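Local coordinates for protein pumilio homolog 23 (Arabidopsis thaliana, PDB 5WZJ) that binds a specific sequence in 18S rRNA through pumilio repeats that pack into a curved right-handed superhelix and read the RNA base by base, at residues A[449-454]-A[486-491]; A[471-476]-A[506-511]. All coordinates share one frame; numbering follows the deposited sequence.

Contact 1 (A[449-454]-A[486-491]); sequences TSLTSM and RRLIIK
Lys491 grips the C-terminal end of helix 445-453 by two backbone carbonyls. Its chain leaves CB with CG anti to its own carbonyl carbon (chi1 -78°), and CB and CG make no close approach to 449-454. CD is the first atom to do so, 3.7 Å from Met454 O. The bend at chi3 (-80°) swings CE to where it lies beside both Met454 O and Thr452 O, and NZ donates to Thr452 O at 2.7 Å and to Met454 O at 2.9 Å. Neither bond is in line with its carbonyl: the ammonium is tilted from the Thr452 carbonyl plane and stands above that of Met454. One charged nitrogen bridges two carbonyls at a helix terminus, where its positive charge would be expected to interact favourably with the negative end of the helix dipole.

Thr452 O sits 3.1 Å above the plane of the Arg487 guanidinium, over its centre, and the angles from NE and NH1 are too poor for hydrogen bonds. The edge is used instead by two waters: one links NH1 of Arg487 to Thr452 OG1, the other NH2 to Ser453 OG. That serine hydroxyl also donates to Thr449 O, which Ser453 N reaches from the opposite face, while Thr452 OG1 is held by Ile448 O.

Apart from these polar groups the contact is apolar, Leu488 CD1 lying 3.7 Å from Leu451 CG. The axes of 449-453 and 486-490 approach to 9.4 Å, 31° apart in direction. This is plain packing between pumilio-superhelix helices away from the RNA, 486-490 closing repeat 7 and Lys491 opening repeat 8. Phe475 of helix 468-477 lies against Leu451 and Thr452, Ile459 of helix 456-463 against Met454, Leu488 and Lys491, and Leu399 of helix 398-403 against Leu451 and Met454.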
loop_
_atom_site.group_PDB
_atom_site.type_symbol
_atom_site.label_atom_id
_atom_site.label_comp_id
_atom_site.label_asym_id
_atom_site.label_seq_id
_atom_site.Cartn_x
_atom_site.Cartn_y
_atom_site.Cartn_z
ATOM N N THR A 449 -15.940 27.231 3.542
ATOM C CA THR A 449 -17.302 27.764 3.535
ATOM C C THR A 449 -18.309 26.679 3.169
ATOM O O THR A 449 -19.350 26.542 3.821
ATOM C CB THR A 449 -17.403 28.955 2.573
ATOM O OG1 THR A 449 -16.763 30.098 3.169
ATOM C CG2 THR A 449 -18.858 29.286 2.282
ATOM N N SER A 450 -17.992 25.868 2.156
ATOM C CA SER A 450 -18.923 24.830 1.721
ATOM C C SER A 450 -19.134 23.786 2.808
ATOM O O SER A 450 -20.271 23.362 3.060
ATOM C CB SER A 450 -18.410 24.174 0.436
ATOM O OG SER A 450 -19.253 23.104 0.020
ATOM N N LEU A 451 -18.050 23.351 3.463
ATOM C CA LEU A 451 -18.193 22.340 4.511
ATOM C C LEU A 451 -18.970 22.888 5.703
ATOM O O LEU A 451 -19.870 22.218 6.225
ATOM C CB LEU A 451 -16.824 21.830 4.974
ATOM C CG LEU A 451 -16.871 20.793 6.113
ATOM C CD1 LEU A 451 -17.479 19.471 5.641
ATOM C CD2 LEU A 451 -15.487 20.532 6.705
ATOM N N THR A 452 -18.606 24.086 6.181
ATOM C CA THR A 452 -19.275 24.605 7.378
ATOM C C THR A 452 -20.685 25.104 7.097
ATOM O O THR A 452 -21.437 25.324 8.055
ATOM C CB THR A 452 -18.483 25.740 8.031
ATOM O OG1 THR A 452 -18.328 26.820 7.100
ATOM C CG2 THR A 452 -17.113 25.246 8.489
ATOM N N SER A 453 -21.051 25.292 5.823
ATOM C CA SER A 453 -22.417 25.663 5.448
ATOM C C SER A 453 -23.363 24.482 5.369
ATOM O O SER A 453 -24.576 24.693 5.382
ATOM C CB SER A 453 -22.453 26.355 4.080
ATOM O OG SER A 453 -21.831 27.622 4.149
ATOM N N MET A 454 -22.849 23.261 5.219
ATOM C CA MET A 454 -23.723 22.109 5.033
ATOM C C MET A 454 -24.687 21.999 6.208
ATOM O O MET A 454 -24.328 22.275 7.355
ATOM C CB MET A 454 -22.901 20.816 4.895
ATOM C CG MET A 454 -22.186 20.664 3.550
ATOM S SD MET A 454 -21.010 19.286 3.564
ATOM C CE MET A 454 -22.043 17.935 4.105
ATOM N N ARG A 486 -16.210 25.520 15.380
ATOM C CA ARG A 486 -17.306 25.476 16.347
ATOM C C ARG A 486 -18.666 25.404 15.650
ATOM O O ARG A 486 -19.549 24.646 16.066
ATOM C CB ARG A 486 -17.222 26.705 17.271
ATOM C CG ARG A 486 -18.371 26.841 18.288
ATOM C CD ARG A 486 -18.134 27.975 19.331
ATOM N NE ARG A 486 -18.270 29.333 18.783
ATOM C CZ ARG A 486 -17.251 30.181 18.592
ATOM N NH1 ARG A 486 -16.005 29.824 18.899
ATOM N NH2 ARG A 486 -17.470 31.398 18.100
ATOM N N ARG A 487 -18.847 26.177 14.578
ATOM C CA ARG A 487 -20.117 26.140 13.867
ATOM C C ARG A 487 -20.440 24.727 13.388
ATOM O O ARG A 487 -21.588 24.278 13.491
ATOM C CB ARG A 487 -20.086 27.114 12.687
ATOM C CG ARG A 487 -21.350 27.022 11.811
ATOM C CD ARG A 487 -21.236 27.861 10.551
ATOM N NE ARG A 487 -22.479 27.809 9.785
ATOM C CZ ARG A 487 -22.600 28.247 8.538
ATOM N NH1 ARG A 487 -21.547 28.771 7.919
ATOM N NH2 ARG A 487 -23.774 28.162 7.919
ATOM N N LEU A 488 -19.445 24.011 12.854
ATOM C CA LEU A 488 -19.691 22.650 12.385
ATOM C C LEU A 488 -19.966 21.715 13.553
ATOM O O LEU A 488 -20.889 20.897 13.502
ATOM C CB LEU A 488 -18.500 22.142 11.553
ATOM C CG LEU A 488 -18.671 20.719 10.982
ATOM C CD1 LEU A 488 -18.075 20.607 9.598
ATOM C CD2 LEU A 488 -18.059 19.661 11.892
ATOM N N ILE A 489 -19.151 21.798 14.603
ATOM C CA ILE A 489 -19.323 20.910 15.750
ATOM C C ILE A 489 -20.723 21.055 16.333
ATOM O O ILE A 489 -21.376 20.059 16.677
ATOM C CB ILE A 489 -18.234 21.197 16.801
ATOM C CG1 ILE A 489 -16.860 20.780 16.255
ATOM C CG2 ILE A 489 -18.546 20.467 18.124
ATOM C CD1 ILE A 489 -15.687 21.165 17.159
ATOM N N ILE A 490 -21.217 22.293 16.435
ATOM C CA ILE A 490 -22.558 22.512 16.980
ATOM C C ILE A 490 -23.613 21.797 16.143
ATOM O O ILE A 490 -24.600 21.280 16.681
ATOM C CB ILE A 490 -22.840 24.025 17.107
ATOM C CG1 ILE A 490 -22.025 24.582 18.273
ATOM C CG2 ILE A 490 -24.342 24.305 17.320
ATOM C CD1 ILE A 490 -21.965 26.106 18.341
ATOM N N LYS A 491 -23.415 21.716 14.828
ATOM C CA LYS A 491 -24.436 21.030 14.046
ATOM C C LYS A 491 -24.388 19.513 14.207
ATOM O O LYS A 491 -25.264 18.827 13.670
ATOM C CB LYS A 491 -24.323 21.434 12.573
ATOM C CG LYS A 491 -24.955 22.826 12.347
ATOM C CD LYS A 491 -24.993 23.228 10.895
ATOM C CE LYS A 491 -23.645 23.766 10.435
ATOM N NZ LYS A 491 -23.810 24.461 9.114
HETATM O O HOH W 1 -18.769 29.322 8.476
HETATM O O HOH W 2 -23.963 29.398 5.114
#

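Contact 2 (A[471-476]-A[506-511]); sequences VIEAFL and SFTVEK. With nucleotides of chain B.
Glu473 reaches from helix 468-477 across to Thr508 and Lys511 of helix 503-514, and its carboxylate presents both oxygens to a guanine. OE1 accepts from G2 N1 of chain B at 2.8 Å (N-H...O 165°), and OE2 accepts from N2 of the same base. Roughly at right angles to the G2 N2 bond, Thr508 OG1 donates to OE2 at 2.8 Å on its anti lone pair, which helps fix the carboxylate's rotation. The extended Lys511 chain crosses Glu473 at about a right angle; its NZ forms a salt bridge with OE1 at 3.1 Å, arriving 53° out of the carboxylate plane, and also donates to G2 O6.

Phe507 is stacked between two bases. G2 C5 lies 3.5 Å above the centre of one ring face, and G1 C2 of chain B over the opposite face toward the rim. A turn apart on this helix, Glu510 OE1 accepts from G1 N1 and N2, and Ser506 OG from N2.

The segments run near-parallel, 17° apart. This is the RNA-reading surface of a pumilio repeat array: polar side chains of successive repeat helices take the base edges, while an aromatic residue stacks between adjacent bases.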
loop_
_atom_site.group_PDB
_atom_site.type_symbol
_atom_site.label_atom_id
_atom_site.label_comp_id
_atom_site.label_asym_id
_atom_site.label_seq_id
_atom_site.Cartn_x
_atom_site.Cartn_y
_atom_site.Cartn_z
ATOM N N VAL A 471 -12.777 13.389 6.487
ATOM C CA VAL A 471 -12.813 14.757 5.968
ATOM C C VAL A 471 -13.061 15.745 7.104
ATOM O O VAL A 471 -12.342 16.745 7.255
ATOM C CB VAL A 471 -13.877 14.888 4.857
ATOM C CG1 VAL A 471 -13.925 16.327 4.314
ATOM C CG2 VAL A 471 -13.570 13.918 3.701
ATOM N N ILE A 472 -14.086 15.474 7.922
ATOM C CA ILE A 472 -14.386 16.329 9.072
ATOM C C ILE A 472 -13.174 16.457 9.995
ATOM O O ILE A 472 -12.835 17.559 10.452
ATOM C CB ILE A 472 -15.625 15.790 9.815
ATOM C CG1 ILE A 472 -16.871 16.009 8.948
ATOM C CG2 ILE A 472 -15.787 16.471 11.189
ATOM C CD1 ILE A 472 -18.120 15.412 9.544
ATOM N N GLU A 473 -12.475 15.345 10.251
ATOM C CA GLU A 473 -11.337 15.384 11.163
ATOM C C GLU A 473 -10.188 16.187 10.576
ATOM O O GLU A 473 -9.484 16.895 11.305
ATOM C CB GLU A 473 -10.885 13.960 11.514
ATOM C CG GLU A 473 -11.858 13.241 12.452
ATOM C CD GLU A 473 -11.604 11.744 12.544
ATOM O OE1 GLU A 473 -10.469 11.297 12.253
ATOM O OE2 GLU A 473 -12.550 11.016 12.895
ATOM N N ALA A 474 -9.982 16.095 9.262
ATOM C CA ALA A 474 -8.949 16.911 8.636
ATOM C C ALA A 474 -9.294 18.397 8.739
ATOM O O ALA A 474 -8.411 19.230 8.984
ATOM C CB ALA A 474 -8.762 16.492 7.172
ATOM N N PHE A 475 -10.570 18.748 8.547
ATOM C CA PHE A 475 -10.995 20.134 8.753
ATOM C C PHE A 475 -10.759 20.585 10.193
ATOM O O PHE A 475 -10.270 21.692 10.431
ATOM C CB PHE A 475 -12.470 20.293 8.384
ATOM C CG PHE A 475 -13.098 21.565 8.904
ATOM C CD1 PHE A 475 -12.795 22.788 8.331
ATOM C CD2 PHE A 475 -14.034 21.523 9.931
ATOM C CE1 PHE A 475 -13.391 23.961 8.795
ATOM C CE2 PHE A 475 -14.640 22.689 10.399
ATOM C CZ PHE A 475 -14.300 23.911 9.836
ATOM N N LEU A 476 -11.119 19.748 11.167
ATOM C CA LEU A 476 -10.899 20.102 12.570
ATOM C C LEU A 476 -9.423 20.323 12.883
ATOM O O LEU A 476 -9.088 21.135 13.761
ATOM C CB LEU A 476 -11.489 19.016 13.474
ATOM C CG LEU A 476 -13.026 18.966 13.449
ATOM C CD1 LEU A 476 -13.529 17.940 14.437
ATOM C CD2 LEU A 476 -13.613 20.338 13.786
ATOM N N SER A 506 -16.417 7.250 16.406
ATOM C CA SER A 506 -15.928 7.458 17.762
ATOM C C SER A 506 -14.675 8.323 17.773
ATOM O O SER A 506 -14.492 9.143 18.683
ATOM C CB SER A 506 -15.667 6.117 18.449
ATOM O OG SER A 506 -14.525 5.452 17.924
ATOM N N PHE A 507 -13.799 8.156 16.772
ATOM C CA PHE A 507 -12.659 9.059 16.637
ATOM C C PHE A 507 -13.127 10.489 16.428
ATOM O O PHE A 507 -12.510 11.432 16.930
ATOM C CB PHE A 507 -11.767 8.649 15.463
ATOM C CG PHE A 507 -11.020 7.351 15.665
ATOM C CD1 PHE A 507 -11.589 6.138 15.287
ATOM C CD2 PHE A 507 -9.734 7.353 16.184
ATOM C CE1 PHE A 507 -10.897 4.954 15.452
ATOM C CE2 PHE A 507 -9.039 6.174 16.350
ATOM C CZ PHE A 507 -9.621 4.973 15.983
ATOM N N THR A 508 -14.205 10.667 15.661
ATOM C CA THR A 508 -14.720 12.007 15.411
ATOM C C THR A 508 -15.252 12.641 16.692
ATOM O O THR A 508 -15.043 13.838 16.928
ATOM C CB THR A 508 -15.799 11.952 14.327
ATOM O OG1 THR A 508 -15.289 11.257 13.177
ATOM C CG2 THR A 508 -16.229 13.360 13.922
ATOM N N VAL A 509 -15.926 11.858 17.542
ATOM C CA VAL A 509 -16.374 12.379 18.836
ATOM C C VAL A 509 -15.184 12.891 19.640
ATOM O O VAL A 509 -15.214 13.991 20.204
ATOM C CB VAL A 509 -17.150 11.300 19.613
ATOM C CG1 VAL A 509 -17.486 11.800 21.015
ATOM C CG2 VAL A 509 -18.415 10.913 18.861
ATOM N N GLU A 510 -14.119 12.092 19.695
ATOM C CA GLU A 510 -12.891 12.473 20.388
ATOM C C GLU A 510 -12.340 13.795 19.881
ATOM O O GLU A 510 -11.892 14.636 20.667
ATOM C CB GLU A 510 -11.828 11.410 20.163
ATOM C CG GLU A 510 -11.612 10.412 21.233
ATOM C CD GLU A 510 -10.624 9.376 20.762
ATOM O OE1 GLU A 510 -11.043 8.452 20.020
ATOM O OE2 GLU A 510 -9.423 9.531 21.078
ATOM N N LYS A 511 -12.264 13.948 18.560
ATOM C CA LYS A 511 -11.607 15.122 18.007
ATOM C C LYS A 511 -12.503 16.351 18.089
ATOM O O LYS A 511 -11.998 17.466 18.249
ATOM C CB LYS A 511 -11.150 14.821 16.578
ATOM C CG LYS A 511 -10.218 13.606 16.570
ATOM C CD LYS A 511 -9.510 13.369 15.262
ATOM C CE LYS A 511 -8.641 12.107 15.350
ATOM N NZ LYS A 511 -7.981 11.773 14.056
ATOM P P G B 2 -8.590 -0.656 13.789
ATOM O OP1 G B 2 -8.490 -1.916 13.011
ATOM O OP2 G B 2 -7.362 0.037 14.247
ATOM O "O5'" G B 2 -9.415 0.356 12.874
ATOM C "C5'" G B 2 -10.814 0.198 12.687
ATOM C "C4'" G B 2 -11.370 1.298 11.815
ATOM O "O4'" G B 2 -11.276 2.572 12.490
ATOM C "C3'" G B 2 -10.655 1.513 10.491
ATOM O "O3'" G B 2 -11.159 0.616 9.515
ATOM C "C2'" G B 2 -10.934 2.986 10.160
ATOM O "O2'" G B 2 -12.117 3.111 9.380
ATOM C "C1'" G B 2 -11.186 3.607 11.547
ATOM N N9 G B 2 -10.173 4.588 11.981
ATOM C C8 G B 2 -8.865 4.431 12.394
ATOM N N7 G B 2 -8.290 5.568 12.719
ATOM C C5 G B 2 -9.284 6.526 12.508
ATOM C C6 G B 2 -9.285 7.939 12.675
ATOM O O6 G B 2 -8.366 8.666 13.055
ATOM N N1 G B 2 -10.513 8.505 12.336
ATOM C C2 G B 2 -11.605 7.811 11.887
ATOM N N2 G B 2 -12.703 8.522 11.616
ATOM N N3 G B 2 -11.628 6.495 11.732
ATOM C C4 G B 2 -10.443 5.932 12.058
ATOM O "O5'" G B 1 -7.139 -1.282 17.940
ATOM C "C5'" G B 1 -8.330 -2.052 17.849
ATOM C "C4'" G B 1 -9.523 -1.198 17.491
ATOM O "O4'" G B 1 -9.845 -0.314 18.599
ATOM C "C3'" G B 1 -9.347 -0.262 16.298
ATOM O "O3'" G B 1 -9.557 -0.919 15.052
ATOM C "C2'" G B 1 -10.366 0.838 16.582
ATOM O "O2'" G B 1 -11.670 0.428 16.198
ATOM C "C1'" G B 1 -10.317 0.924 18.113
ATOM N N9 G B 1 -9.416 1.996 18.582
ATOM C C8 G B 1 -8.052 1.923 18.778
ATOM N N7 G B 1 -7.524 3.046 19.189
ATOM C C5 G B 1 -8.606 3.919 19.266
ATOM C C6 G B 1 -8.657 5.287 19.651
ATOM O O6 G B 1 -7.721 6.015 20.013
ATOM N N1 G B 1 -9.960 5.791 19.582
ATOM C C2 G B 1 -11.071 5.078 19.192
ATOM N N2 G B 1 -12.236 5.750 19.188
ATOM N N3 G B 1 -11.036 3.798 18.831
ATOM C C4 G B 1 -9.782 3.288 18.892
#

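From the N terminus the chain passes 449-454, then 471-476, then 486-491, and last 506-511, so contacts 1 and 2 cross rather than nest. Contact 1 closes a loop of 31 intervening residues, 22 of them helical; contact 2 closes one of 29, 19 helical. The loops interlock in sequence and share the neighbouring helices 468-477 and 482-490. Contact 2 joins a helix of Pumilio repeat 7 to one of repeat 8, contact 1 helix 445-453 to the end of repeat 7. Their centres are 13 Å apart; Ile472 CG2 packs 4.0 Å from Leu488 CD2, and Leu476 CD2 4.0 Å from Ile489 CD1. Contact 2 lies at the RNA, contact 1 about 12 Å from it at nearest atoms.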